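Local coordinates for protein chorismatase (PDB 4BPS) that hydrolyses chorismate to a dihydroxycyclohexadiene carboxylic acid and pyruvate in the biosynthesis of the immunosuppressants FK506 and FK520, at residues Cys22-Thr27 / His295-Val300; Leu39-His44 / Ala71-Trp76; Pro58-His63 / Phe100-Thr105. All coordinates share one frame; numbering follows the deposited sequence.

Interaction 1 (Cys22-Thr27 / His295-Val300); sequences CRFEKT and HLKVYV
Cys22-Thr27 and His295-Val300 come closest at Cys22 and His295, whose CA atoms lie 6.8 Å apart, with no direct hydrogen bond between the segments. Side chains meeting side chains and main-chain carbonyls make the contact, where the chain turns a corner at His295. Phe24 and His295 form an edge-to-face pair with planes at 82°: the imidazole points its edge at the phenyl ring, its CD2 above the face toward the rim. His295 CB adds an off-centre CH-pi contact, 4.2 Å from the centroid of the Phe24 ring. Phe24 CE2 meets Leu296 O in the ring plane at 3.4 Å. Histidine suits the corner by its polar edge: His295 NE2 and Phe24 N are each 2.9 Å from a shared water. With CG anti to the carbonyl carbon (chi1 -62°), the imidazole lies against Cys22: Cys22 O sits over one face, 3.2 Å from His295 CE1, and takes its hydrogen bond from Arg23 NH1, above the carbonyl plane. Lys297 rests CG near Phe24 CZ, while NZ forms salt bridges to Glu74 and Glu340. Strand 21-25, an edge strand, pairs with 72-77, whereas 296-300 lies between 323-327 and 337-343, so the contact joins two sheets.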
ATOM      1  N   CYS A  22       2.387   8.076   9.372  1.00  6.61           N
ATOM      2  CA  CYS A  22       1.912   6.835   9.931  1.00  7.32           C
ATOM      3  C   CYS A  22       2.392   6.599  11.374  1.00  6.81           C
ATOM      4  O   CYS A  22       3.495   7.049  11.768  1.00  7.35           O
ATOM      5  CB  CYS A  22       2.443   5.697   9.008  1.00  8.80           C
ATOM      6  SG  CYS A  22       1.722   4.079   9.257  1.00  8.92           S
ATOM      7  N   ARG A  23       1.572   5.875  12.129  1.00  6.32           N
ATOM      8  CA  ARG A  23       1.975   5.294  13.409  1.00  6.65           C
ATOM      9  C   ARG A  23       1.503   3.855  13.461  1.00  6.44           C
ATOM     10  O   ARG A  23       0.473   3.529  12.879  1.00  6.94           O
ATOM     11  CB  ARG A  23       1.318   6.028  14.586  1.00  7.51           C
ATOM     12  CG  ARG A  23       1.731   7.478  14.768  1.00  8.11           C
ATOM     13  CD  ARG A  23       3.101   7.608  15.391  1.00  8.35           C
ATOM     14  NE  ARG A  23       3.424   9.009  15.666  1.00  7.97           N
ATOM     15  CZ  ARG A  23       4.109   9.815  14.860  1.00  8.28           C
ATOM     16  NH1 ARG A  23       4.595   9.381  13.702  1.00  9.29           N
ATOM     17  NH2 ARG A  23       4.323  11.076  15.218  1.00  8.40           N
ATOM     18  N   PHE A  24       2.246   3.005  14.172  1.00  6.33           N
ATOM     19  CA  PHE A  24       1.789   1.651  14.475  1.00  7.04           C
ATOM     20  C   PHE A  24       1.437   1.608  15.954  1.00  7.91           C
ATOM     21  O   PHE A  24       2.223   2.046  16.812  1.00 10.20           O
ATOM     22  CB  PHE A  24       2.864   0.613  14.206  1.00  7.03           C
ATOM     23  CG  PHE A  24       3.225   0.409  12.741  1.00  6.85           C
ATOM     24  CD1 PHE A  24       2.530   1.003  11.695  1.00  6.94           C
ATOM     25  CD2 PHE A  24       4.288  -0.423  12.442  1.00  7.72           C
ATOM     26  CE1 PHE A  24       2.884   0.764  10.368  1.00  7.20           C
ATOM     27  CE2 PHE A  24       4.641  -0.670  11.143  1.00  8.28           C
ATOM     28  CZ  PHE A  24       3.953  -0.086  10.099  1.00  7.89           C
ATOM     29  N   GLU A  25       0.239   1.111  16.246  1.00  8.48           N
ATOM     30  CA  GLU A  25      -0.258   1.092  17.613  1.00  9.45           C
ATOM     31  C   GLU A  25      -0.721  -0.314  17.976  1.00  9.28           C
ATOM     32  O   GLU A  25      -1.054  -1.143  17.137  1.00  9.31           O
ATOM     33  CB  GLU A  25      -1.427   2.081  17.800  1.00 10.29           C
ATOM     34  CG  GLU A  25      -1.171   3.547  17.386  1.00 11.65           C
ATOM     35  CD  GLU A  25      -0.190   4.336  18.280  1.00 12.44           C
ATOM     36  OE1 GLU A  25       0.119   3.847  19.393  1.00 13.72           O
ATOM     37  OE2 GLU A  25       0.263   5.444  17.869  1.00 13.31           O
ATOM     38  N   LYS A  26      -0.762  -0.579  19.267  1.00 11.50           N
ATOM     39  CA  LYS A  26      -1.300  -1.836  19.758  1.00 14.40           C
ATOM     40  C   LYS A  26      -2.813  -1.787  19.633  1.00 15.23           C
ATOM     41  O   LYS A  26      -3.447  -0.848  20.121  1.00 16.92           O
ATOM     42  CB  LYS A  26      -0.912  -2.032  21.222  1.00 20.63           C
ATOM     43  CG  LYS A  26       0.550  -2.385  21.425  1.00 29.17           C
ATOM     44  CD  LYS A  26       0.857  -3.827  21.008  1.00 36.21           C
ATOM     45  CE  LYS A  26       1.477  -3.919  19.608  1.00 40.73           C
ATOM     46  NZ  LYS A  26       1.966  -5.293  19.308  1.00 43.01           N
ATOM     47  N   THR A  27      -3.392  -2.789  18.985  1.00 16.48           N
ATOM     48  CA  THR A  27      -4.843  -2.808  18.826  1.00 19.03           C
ATOM     49  C   THR A  27      -5.466  -3.007  20.205  1.00 24.07           C
ATOM     50  O   THR A  27      -4.980  -3.800  21.000  1.00 23.03           O
ATOM     51  CB  THR A  27      -5.291  -3.905  17.847  1.00 18.07           C
ATOM     52  OG1 THR A  27      -4.642  -3.708  16.583  1.00 17.69           O
ATOM     53  CG2 THR A  27      -6.812  -3.886  17.635  1.00 18.38           C
ATOM     54  N   HIS A 295       8.129   2.668   9.713  1.00  5.96           N
ATOM     55  CA  HIS A 295       6.769   2.148   9.568  1.00  5.74           C
ATOM     56  C   HIS A 295       6.696   1.145   8.426  1.00  5.76           C
ATOM     57  O   HIS A 295       5.900   1.238   7.483  1.00  6.15           O
ATOM     58  CB  HIS A 295       5.744   3.283   9.494  1.00  6.04           C
ATOM     59  CG  HIS A 295       5.758   4.086  10.751  1.00  6.50           C
ATOM     60  ND1 HIS A 295       6.462   5.268  10.860  1.00  7.34           N
ATOM     61  CD2 HIS A 295       5.288   3.801  11.995  1.00  7.39           C
ATOM     62  CE1 HIS A 295       6.392   5.690  12.114  1.00  8.04           C
ATOM     63  NE2 HIS A 295       5.684   4.824  12.822  1.00  8.15           N
ATOM     64  N   LEU A 296       7.553   0.143   8.558  1.00  5.73           N
ATOM     65  CA  LEU A 296       7.653  -0.919   7.573  1.00  5.74           C
ATOM     66  C   LEU A 296       6.720  -2.068   7.889  1.00  5.49           C
ATOM     67  O   LEU A 296       6.596  -2.475   9.045  1.00  5.96           O
ATOM     68  CB  LEU A 296       9.083  -1.441   7.483  1.00  6.27           C
ATOM     69  CG  LEU A 296      10.128  -0.389   7.077  1.00  6.90           C
ATOM     70  CD1 LEU A 296      10.921   0.124   8.272  1.00  7.08           C
ATOM     71  CD2 LEU A 296      11.068  -0.971   6.035  1.00  7.52           C
ATOM     72  N   LYS A 297       6.099  -2.593   6.842  1.00  5.18           N
ATOM     73  CA  LYS A 297       5.396  -3.867   6.913  1.00  5.50           C
ATOM     74  C   LYS A 297       6.139  -4.856   6.032  1.00  5.02           C
ATOM     75  O   LYS A 297       6.487  -4.530   4.889  1.00  5.25           O
ATOM     76  CB  LYS A 297       3.933  -3.733   6.495  1.00  6.26           C
ATOM     77  CG  LYS A 297       3.138  -2.949   7.557  1.00  7.13           C
ATOM     78  CD  LYS A 297       2.121  -1.992   6.983  1.00  7.36           C
ATOM     79  CE  LYS A 297       1.089  -2.717   6.194  1.00  6.92           C
ATOM     80  NZ  LYS A 297       0.295  -1.758   5.328  1.00  6.70           N
ATOM     81  N   VAL A 298       6.377  -6.040   6.584  1.00  4.73           N
ATOM     82  CA  VAL A 298       7.130  -7.091   5.925  1.00  5.28           C
ATOM     83  C   VAL A 298       6.184  -8.296   5.803  1.00  4.77           C
ATOM     84  O   VAL A 298       5.813  -8.885   6.819  1.00  6.06           O
ATOM     85  CB  VAL A 298       8.403  -7.448   6.737  1.00  6.09           C
ATOM     86  CG1 VAL A 298       9.166  -8.578   6.039  1.00  6.87           C
ATOM     87  CG2 VAL A 298       9.292  -6.224   6.910  1.00  6.90           C
ATOM     88  N   TYR A 299       5.773  -8.591   4.573  1.00  4.92           N
ATOM     89  CA  TYR A 299       4.832  -9.664   4.315  1.00  5.16           C
ATOM     90  C   TYR A 299       5.604 -10.911   3.972  1.00  5.17           C
ATOM     91  O   TYR A 299       6.505 -10.854   3.122  1.00  5.51           O
ATOM     92  CB  TYR A 299       3.951  -9.281   3.139  1.00  5.62           C
ATOM     93  CG  TYR A 299       3.250  -7.941   3.252  1.00  5.23           C
ATOM     94  CD1 TYR A 299       2.131  -7.774   4.071  1.00  5.79           C
ATOM     95  CD2 TYR A 299       3.670  -6.838   2.499  1.00  5.90           C
ATOM     96  CE1 TYR A 299       1.452  -6.559   4.132  1.00  5.90           C
ATOM     97  CE2 TYR A 299       3.003  -5.615   2.547  1.00  5.45           C
ATOM     98  CZ  TYR A 299       1.884  -5.488   3.369  1.00  5.49           C
ATOM     99  OH  TYR A 299       1.168  -4.321   3.433  1.00  6.12           O
ATOM    100  N   VAL A 300       5.283 -12.026   4.637  1.00  5.41           N
ATOM    101  CA  VAL A 300       6.048 -13.259   4.489  1.00  5.33           C
ATOM    102  C   VAL A 300       5.095 -14.408   4.232  1.00  5.23           C
ATOM    103  O   VAL A 300       4.150 -14.637   5.001  1.00  5.34           O
ATOM    104  CB  VAL A 300       6.870 -13.561   5.767  1.00  5.91           C
ATOM    105  CG1 VAL A 300       7.715 -14.801   5.583  1.00  6.66           C
ATOM    106  CG2 VAL A 300       7.775 -12.348   6.126  1.00  6.81           C
TER
HETATM  107  O   HOH W   1       4.625   4.171  15.466  1.00 10.45           O

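Interaction 2 (Leu39-His44 / Ala71-Trp76); sequences LGLIEH and AFTEVW
Leu39-His44 and Ala71-Trp76 pair as antiparallel strands, their axes 4.6 Å apart at closest and 159° between their directions, within the mixed sheet of the N-terminal part of this YjgF-fold enzyme. Main-chain bonds link Gly40 with Trp76, Ile42 with Glu74 and His44 with Phe72. A classic beta bulge interrupts the regular register at one end, where Leu39 N and Gly40 N both donate to Trp76 O. On one face, Leu41 CD2 packs against Thr73 CG2 at 3.9 Å. A water 2.7 Å from Glu43 OE2 also meets Thr73 OG1; Glu43 OE1 forms a salt bridge with Arg59, and Thr73 OG1 is also hydrogen-bonded to Thr27 OG1. The other face carries a buried polar chain. His44 NE2 donates to Glu74 OE1 at 2.8 Å, reaching it on the anti side but 33° out of the carboxylate plane. Glutamate suits this site: chi1 (170°) sends CG anti to the backbone N, the chain runs extended beyond it, and the two oxygens take separate donors. OE1 also meets Lys297, which would probably offset the charge of the buried carboxylate. Phe72 lies beside His44, the near-parallel rings slid apart with Phe72 CZ 3.6 Å from His44 CD2. Trp76 completes the row, its NE1 donating in the indole plane to the anti lone pair of Glu74 OE2 at 2.8 Å.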
ATOM      1  N   LEU A  39      -6.425  10.384  11.035  1.00  7.29           N
ATOM      2  CA  LEU A  39      -7.247  10.372   9.831  1.00  8.75           C
ATOM      3  C   LEU A  39      -8.018   9.067   9.744  1.00 10.82           C
ATOM      4  O   LEU A  39      -9.210   9.091   9.506  1.00 15.98           O
ATOM      5  CB  LEU A  39      -6.393  10.502   8.573  1.00 12.35           C
ATOM      6  CG  LEU A  39      -6.032  11.848   8.009  1.00 15.22           C
ATOM      7  CD1 LEU A  39      -5.058  11.650   6.873  1.00 14.88           C
ATOM      8  CD2 LEU A  39      -7.300  12.541   7.484  1.00 15.55           C
ATOM      9  N   GLY A  40      -7.345   7.937   9.927  1.00  9.20           N
ATOM     10  CA  GLY A  40      -8.003   6.662   9.726  1.00 10.08           C
ATOM     11  C   GLY A  40      -7.136   5.532  10.223  1.00  7.70           C
ATOM     12  O   GLY A  40      -5.963   5.746  10.536  1.00  7.91           O
ATOM     13  N   LEU A  41      -7.725   4.340  10.284  1.00  7.25           N
ATOM     14  CA  LEU A  41      -7.116   3.211  10.968  1.00  9.30           C
ATOM     15  C   LEU A  41      -7.368   1.919  10.208  1.00  6.62           C
ATOM     16  O   LEU A  41      -8.500   1.644   9.804  1.00  7.51           O
ATOM     17  CB  LEU A  41      -7.733   3.071  12.383  1.00 15.23           C
ATOM     18  CG  LEU A  41      -7.718   4.254  13.353  1.00 21.27           C
ATOM     19  CD1 LEU A  41      -8.994   5.046  13.223  1.00 23.09           C
ATOM     20  CD2 LEU A  41      -7.560   3.728  14.741  1.00 23.31           C
ATOM     21  N   ILE A  42      -6.318   1.118  10.054  1.00  5.20           N
ATOM     22  CA  ILE A  42      -6.422  -0.209   9.451  1.00  5.37           C
ATOM     23  C   ILE A  42      -5.928  -1.224  10.472  1.00  5.32           C
ATOM     24  O   ILE A  42      -4.769  -1.175  10.897  1.00  5.92           O
ATOM     25  CB  ILE A  42      -5.575  -0.322   8.160  1.00  6.55           C
ATOM     26  CG1 ILE A  42      -5.979   0.767   7.153  1.00  7.88           C
ATOM     27  CG2 ILE A  42      -5.679  -1.726   7.592  1.00  7.03           C
ATOM     28  CD1 ILE A  42      -7.420   0.687   6.666  1.00  9.06           C
ATOM     29  N   GLU A  43      -6.827  -2.116  10.876  1.00  5.37           N
ATOM     30  CA  GLU A  43      -6.493  -3.151  11.863  1.00  6.17           C
ATOM     31  C   GLU A  43      -6.027  -4.420  11.169  1.00  6.41           C
ATOM     32  O   GLU A  43      -6.803  -5.118  10.519  1.00  8.59           O
ATOM     33  CB  GLU A  43      -7.710  -3.448  12.742  1.00  7.56           C
ATOM     34  CG  GLU A  43      -8.203  -2.195  13.437  1.00 11.77           C
ATOM     35  CD  GLU A  43      -9.412  -2.427  14.293  1.00 18.21           C
ATOM     36  OE1 GLU A  43     -10.256  -3.269  13.926  1.00 20.92           O
ATOM     37  OE2 GLU A  43      -9.534  -1.750  15.330  1.00 20.33           O
ATOM     38  N   HIS A  44      -4.731  -4.713  11.270  1.00  5.68           N
ATOM     39  CA  HIS A  44      -4.160  -5.945  10.729  1.00  5.21           C
ATOM     40  C   HIS A  44      -4.278  -7.037  11.759  1.00  5.66           C
ATOM     41  O   HIS A  44      -3.910  -6.852  12.907  1.00  6.99           O
ATOM     42  CB  HIS A  44      -2.678  -5.725  10.414  1.00  5.56           C
ATOM     43  CG  HIS A  44      -2.472  -4.752   9.305  1.00  5.15           C
ATOM     44  ND1 HIS A  44      -2.608  -5.102   7.977  1.00  5.62           N
ATOM     45  CD2 HIS A  44      -2.209  -3.424   9.344  1.00  5.38           C
ATOM     46  CE1 HIS A  44      -2.422  -4.015   7.244  1.00  5.65           C
ATOM     47  NE2 HIS A  44      -2.169  -2.989   8.047  1.00  5.78           N
ATOM     48  N   ALA A  71      -1.126  -9.056  15.479  1.00  8.05           N
ATOM     49  CA  ALA A  71      -2.092  -8.028  15.134  1.00  7.75           C
ATOM     50  C   ALA A  71      -1.590  -6.676  15.592  1.00  7.69           C
ATOM     51  O   ALA A  71      -0.930  -6.580  16.628  1.00  8.00           O
ATOM     52  CB  ALA A  71      -3.445  -8.335  15.772  1.00  8.60           C
ATOM     53  N   PHE A  72      -1.902  -5.625  14.834  1.00  7.09           N
ATOM     54  CA  PHE A  72      -1.570  -4.262  15.244  1.00  7.00           C
ATOM     55  C   PHE A  72      -2.433  -3.324  14.425  1.00  6.46           C
ATOM     56  O   PHE A  72      -3.067  -3.742  13.441  1.00  7.09           O
ATOM     57  CB  PHE A  72      -0.064  -3.942  15.037  1.00  7.01           C
ATOM     58  CG  PHE A  72       0.305  -3.703  13.603  1.00  6.85           C
ATOM     59  CD1 PHE A  72       0.487  -4.771  12.721  1.00  7.51           C
ATOM     60  CD2 PHE A  72       0.461  -2.416  13.120  1.00  6.83           C
ATOM     61  CE1 PHE A  72       0.816  -4.527  11.391  1.00  7.90           C
ATOM     62  CE2 PHE A  72       0.782  -2.167  11.806  1.00  7.76           C
ATOM     63  CZ  PHE A  72       0.964  -3.231  10.935  1.00  7.73           C
ATOM     64  N   THR A  73      -2.479  -2.050  14.821  1.00  6.40           N
ATOM     65  CA  THR A  73      -3.230  -1.043  14.082  1.00  6.55           C
ATOM     66  C   THR A  73      -2.286  -0.083  13.373  1.00  5.66           C
ATOM     67  O   THR A  73      -1.350   0.488  13.966  1.00  6.57           O
ATOM     68  CB  THR A  73      -4.156  -0.250  15.014  1.00  8.77           C
ATOM     69  OG1 THR A  73      -4.999  -1.180  15.687  1.00 11.32           O
ATOM     70  CG2 THR A  73      -5.052   0.725  14.253  1.00  9.38           C
ATOM     71  N   GLU A  74      -2.523   0.056  12.078  1.00  5.30           N
ATOM     72  CA  GLU A  74      -1.828   1.024  11.237  1.00  5.49           C
ATOM     73  C   GLU A  74      -2.679   2.294  11.225  1.00  5.40           C
ATOM     74  O   GLU A  74      -3.805   2.279  10.731  1.00  5.86           O
ATOM     75  CB  GLU A  74      -1.705   0.434   9.831  1.00  5.77           C
ATOM     76  CG  GLU A  74      -1.233   1.374   8.742  1.00  6.32           C
ATOM     77  CD  GLU A  74      -1.283   0.725   7.374  1.00  6.06           C
ATOM     78  OE1 GLU A  74      -1.095  -0.516   7.275  1.00  6.36           O
ATOM     79  OE2 GLU A  74      -1.519   1.447   6.371  1.00  7.16           O
ATOM     80  N   VAL A  75      -2.151   3.389  11.782  1.00  5.55           N
ATOM     81  CA  VAL A  75      -2.911   4.622  11.946  1.00  6.48           C
ATOM     82  C   VAL A  75      -2.307   5.706  11.054  1.00  6.53           C
ATOM     83  O   VAL A  75      -1.118   6.004  11.160  1.00  7.14           O
ATOM     84  CB  VAL A  75      -2.909   5.110  13.413  1.00  7.23           C
ATOM     85  CG1 VAL A  75      -3.861   6.286  13.564  1.00  7.54           C
ATOM     86  CG2 VAL A  75      -3.282   3.969  14.391  1.00  8.23           C
ATOM     87  N   TRP A  76      -3.139   6.288  10.197  1.00  6.42           N
ATOM     88  CA  TRP A  76      -2.733   7.412   9.360  1.00  6.47           C
ATOM     89  C   TRP A  76      -3.163   8.715  10.019  1.00  6.58           C
ATOM     90  O   TRP A  76      -4.260   8.822  10.593  1.00  7.63           O
ATOM     91  CB  TRP A  76      -3.279   7.243   7.939  1.00  6.83           C
ATOM     92  CG  TRP A  76      -2.461   6.215   7.251  1.00  6.77           C
ATOM     93  CD1 TRP A  76      -2.716   4.879   7.170  1.00  7.06           C
ATOM     94  CD2 TRP A  76      -1.172   6.428   6.678  1.00  6.90           C
ATOM     95  NE1 TRP A  76      -1.654   4.240   6.543  1.00  7.35           N
ATOM     96  CE2 TRP A  76      -0.694   5.180   6.241  1.00  7.19           C
ATOM     97  CE3 TRP A  76      -0.375   7.560   6.490  1.00  7.85           C
ATOM     98  CZ2 TRP A  76       0.545   5.037   5.611  1.00  7.78           C
ATOM     99  CZ3 TRP A  76       0.849   7.416   5.859  1.00  8.26           C
ATOM    100  CH2 TRP A  76       1.297   6.169   5.428  1.00  8.28           C
TER
HETATM  101  O   HOH W   2      -7.522  -0.265  16.474  1.00 24.38           O

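Interaction 3 (Pro58-His63 / Phe100-Thr105); sequences PRTAVH and FGVVRT
Pro58, Thr60, Phe100, Val102 and Arg104 meet where two beta-sheets of this YjgF-fold enzyme pack against each other. Strand 57-62 belongs to one sheet and strand 98-105 to the other; their local axes approach to 7.0 Å and cross at 40°, so side chains rather than backbone bonds make the join. The close, apolar part lies at the Pro58 end. The compact, rigid proline ring presents CB and CG to the aromatic ring and the valine, Pro58 CG meeting the edge of the Phe100 ring 4.1 Å from Phe100 CD2. In the conformer of Val102 described, one of two deposited, CG2 is 3.9 Å from Pro58 CB and CG1 is 3.6 Å from Thr60 CG2. Threonine suits its place by being two-faced, methyl to the valine and hydroxyl to the arginine. Phe100 in turn meets Trp76, and Val102 touches Ile42, which extends the apolar layer.

At the other end the packing gives way to a polar, hydrated side, where Arg104 is partly exposed. A bend at chi3 (-61°) sets the position of NE, and beyond it Arg104 NH1 gives two hydrogen bonds, to Thr60 OG1 at 2.9 Å, near the guanidinium plane, and to Ala61 O at 2.8 Å, where the donor sits 40° out of the carbonyl plane. Thr60 OG1 is also bonded to Asp50 O, and Arg104 NH2 to Gly187 O. Arginine suits the place because its length and several N-H groups let it reach a hydroxyl and two carbonyls. A leucine in place of Arg104 offers no N-H to Thr60 OG1 or to the carbonyls of Ala61 and Gly187, and would probably weaken the tie between the sheets. Beside these direct bonds, one water bridges the segments: it accepts from His63 N at 3.0 Å and from Arg104 NH2 at 3.2 Å.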
ATOM      1  N   PRO A  58     -12.248   6.844   9.352  1.00  6.38           N
ATOM      2  CA  PRO A  58     -12.492   5.576   8.661  1.00  6.29           C
ATOM      3  C   PRO A  58     -11.706   4.456   9.315  1.00  6.47           C
ATOM      4  O   PRO A  58     -10.525   4.643   9.659  1.00  7.54           O
ATOM      5  CB  PRO A  58     -11.962   5.835   7.252  1.00  7.95           C
ATOM      6  CG  PRO A  58     -12.058   7.284   7.061  1.00  8.32           C
ATOM      7  CD  PRO A  58     -11.844   7.904   8.420  1.00  7.44           C
ATOM      8  N   ARG A  59     -12.333   3.286   9.414  1.00  6.15           N
ATOM      9  CA  ARG A  59     -11.693   2.135  10.006  1.00  7.36           C
ATOM     10  C   ARG A  59     -12.153   0.850   9.348  1.00  6.45           C
ATOM     11  O   ARG A  59     -13.329   0.719   8.993  1.00  7.74           O
ATOM     12  CB  ARG A  59     -12.058   2.098  11.502  1.00 12.86           C
ATOM     13  CG  ARG A  59     -11.627   0.879  12.259  1.00 21.27           C
ATOM     14  CD  ARG A  59     -12.797  -0.093  12.364  1.00 28.24           C
ATOM     15  NE  ARG A  59     -12.434  -1.306  13.081  1.00 33.55           N
ATOM     16  CZ  ARG A  59     -13.317  -2.157  13.592  1.00 37.39           C
ATOM     17  NH1 ARG A  59     -14.618  -1.915  13.481  1.00 37.26           N
ATOM     18  NH2 ARG A  59     -12.892  -3.235  14.240  1.00 39.24           N
ATOM     19  N   THR A  60     -11.242  -0.106   9.218  1.00  5.54           N
ATOM     20  CA  THR A  60     -11.639  -1.464   8.898  1.00  5.36           C
ATOM     21  C   THR A  60     -10.545  -2.400   9.389  1.00  5.27           C
ATOM     22  O   THR A  60      -9.434  -1.965   9.677  1.00  5.82           O
ATOM     23  CB  THR A  60     -11.890  -1.656   7.388  1.00  5.72           C
ATOM     24  OG1 THR A  60     -12.700  -2.823   7.165  1.00  5.66           O
ATOM     25  CG2 THR A  60     -10.604  -1.814   6.587  1.00  6.21           C
ATOM     26  N   ALA A  61     -10.864  -3.693   9.467  1.00  5.02           N
ATOM     27  CA  ALA A  61      -9.897  -4.717   9.797  1.00  5.18           C
ATOM     28  C   ALA A  61      -9.669  -5.595   8.586  1.00  4.82           C
ATOM     29  O   ALA A  61     -10.633  -5.973   7.903  1.00  5.28           O
ATOM     30  CB  ALA A  61     -10.384  -5.555  10.968  1.00  6.27           C
ATOM     31  N   VAL A  62      -8.402  -5.922   8.329  1.00  4.83           N
ATOM     32  CA  VAL A  62      -8.061  -6.831   7.237  1.00  5.45           C
ATOM     33  C   VAL A  62      -7.333  -8.047   7.783  1.00  5.03           C
ATOM     34  O   VAL A  62      -6.622  -7.974   8.802  1.00  5.60           O
ATOM     35  CB  VAL A  62      -7.203  -6.115   6.137  1.00  5.78           C
ATOM     36  CG1 VAL A  62      -8.053  -5.089   5.395  1.00  6.57           C
ATOM     37  CG2 VAL A  62      -5.933  -5.466   6.743  1.00  5.80           C
ATOM     38  N   HIS A  63      -7.554  -9.168   7.121  1.00  5.35           N
ATOM     39  CA  HIS A  63      -7.068 -10.459   7.616  1.00  5.22           C
ATOM     40  C   HIS A  63      -5.697 -10.751   6.997  1.00  5.45           C
ATOM     41  O   HIS A  63      -5.546 -11.604   6.118  1.00  6.16           O
ATOM     42  CB  HIS A  63      -8.094 -11.546   7.326  1.00  6.18           C
ATOM     43  CG  HIS A  63      -7.828 -12.844   8.027  1.00  6.16           C
ATOM     44  ND1 HIS A  63      -8.771 -13.840   8.115  1.00  6.43           N
ATOM     45  CD2 HIS A  63      -6.715 -13.313   8.652  1.00  5.98           C
ATOM     46  CE1 HIS A  63      -8.256 -14.860   8.778  1.00  6.63           C
ATOM     47  NE2 HIS A  63      -7.009 -14.567   9.114  1.00  6.26           N
ATOM     48  N   PHE A 100      -7.995  10.636   3.190  1.00  5.10           N
ATOM     49  CA  PHE A 100      -7.788   9.210   3.459  1.00  5.31           C
ATOM     50  C   PHE A 100      -9.110   8.497   3.234  1.00  4.66           C
ATOM     51  O   PHE A 100     -10.124   8.948   3.742  1.00  5.63           O
ATOM     52  CB  PHE A 100      -7.338   9.017   4.912  1.00  5.73           C
ATOM     53  CG  PHE A 100      -7.158   7.581   5.320  1.00  6.79           C
ATOM     54  CD1 PHE A 100      -6.001   6.901   5.012  1.00  7.24           C
ATOM     55  CD2 PHE A 100      -8.132   6.912   6.036  1.00 10.03           C
ATOM     56  CE1 PHE A 100      -5.823   5.568   5.408  1.00  8.03           C
ATOM     57  CE2 PHE A 100      -7.949   5.585   6.424  1.00 11.19           C
ATOM     58  CZ  PHE A 100      -6.802   4.925   6.100  1.00  9.23           C
ATOM     59  N   GLY A 101      -9.089   7.373   2.519  1.00  4.67           N
ATOM     60  CA  GLY A 101     -10.299   6.592   2.305  1.00  4.83           C
ATOM     61  C   GLY A 101     -10.052   5.103   2.380  1.00  4.45           C
ATOM     62  O   GLY A 101      -8.936   4.610   2.138  1.00  4.69           O
ATOM     63  N   VAL A 102     -11.122   4.373   2.692  1.00  4.86           N
ATOM     64  CA  VAL A 102     -11.097   2.934   2.801  0.54  5.23           C
ATOM     65  C   VAL A 102     -12.403   2.378   2.247  1.00  4.64           C
ATOM     66  O   VAL A 102     -13.464   2.926   2.533  1.00  4.82           O
ATOM     67  CB  VAL A 102     -11.062   2.578   4.338  0.54  6.27           C
ATOM     68  CG1 VAL A 102     -11.054   1.079   4.558  0.54  5.87           C
ATOM     69  CG2 VAL A 102      -9.912   3.271   5.082  0.54  6.34           C
ATOM     70  N   VAL A 103     -12.327   1.295   1.477  1.00  4.84           N
ATOM     71  CA  VAL A 103     -13.509   0.709   0.860  1.00  4.77           C
ATOM     72  C   VAL A 103     -13.218  -0.765   0.610  1.00  4.91           C
ATOM     73  O   VAL A 103     -12.066  -1.152   0.411  1.00  5.33           O
ATOM     74  CB  VAL A 103     -13.854   1.440  -0.460  1.00  5.68           C
ATOM     75  CG1 VAL A 103     -12.688   1.442  -1.460  1.00  7.01           C
ATOM     76  CG2 VAL A 103     -15.120   0.890  -1.100  1.00  6.78           C
ATOM     77  N   ARG A 104     -14.233  -1.620   0.638  1.00  4.86           N
ATOM     78  CA  ARG A 104     -14.012  -3.028   0.354  1.00  5.05           C
ATOM     79  C   ARG A 104     -15.175  -3.655  -0.382  1.00  5.47           C
ATOM     80  O   ARG A 104     -16.288  -3.111  -0.394  1.00  7.07           O
ATOM     81  CB  ARG A 104     -13.660  -3.777   1.653  1.00  5.80           C
ATOM     82  CG  ARG A 104     -14.799  -3.892   2.655  1.00  6.21           C
ATOM     83  CD  ARG A 104     -14.329  -4.318   4.039  1.00  6.09           C
ATOM     84  NE  ARG A 104     -13.695  -5.631   3.967  1.00  5.40           N
ATOM     85  CZ  ARG A 104     -12.619  -6.002   4.655  1.00  4.94           C
ATOM     86  NH1 ARG A 104     -12.083  -5.214   5.589  1.00  5.34           N
ATOM     87  NH2 ARG A 104     -12.102  -7.203   4.440  1.00  5.18           N
ATOM     88  N   THR A 105     -14.904  -4.813  -0.988  1.00  5.72           N
ATOM     89  CA  THR A 105     -15.911  -5.600  -1.666  1.00  5.99           C
ATOM     90  C   THR A 105     -15.815  -7.030  -1.157  1.00  6.35           C
ATOM     91  O   THR A 105     -14.741  -7.508  -0.833  1.00  7.61           O
ATOM     92  CB  THR A 105     -15.758  -5.492  -3.181  1.00  7.27           C
ATOM     93  OG1 THR A 105     -16.870  -6.133  -3.811  1.00  7.89           O
ATOM     94  CG2 THR A 105     -14.458  -6.144  -3.681  1.00  8.78           C
TER
HETATM   95  O   HOH W   3      -9.426  -8.900   4.787  1.00  5.62           O

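Interactions 1, 2 and 3 all reach the five-stranded mixed sheet in which strands 21-25, 72-77, 38-44 and 57-62 lie side by side. Interaction 2 joins two of these neighbours directly; interaction 1 ties edge strand 21-25 to the sheet of strand 296-300, and interaction 3 ties strand 57-62 to that of strand 98-105. The centre of interaction 2 lies about 8 Å from that of interaction 1 and about 9 Å from that of interaction 3. Along the chain, segments of interactions 2 and 3 alternate between those of interaction 1, so this sheet, bordered by the other two, gathers segments far apart in sequence. Phe24 packs on Phe72, and Val62 N probably bonds to Glu43 O, linking successive contacts.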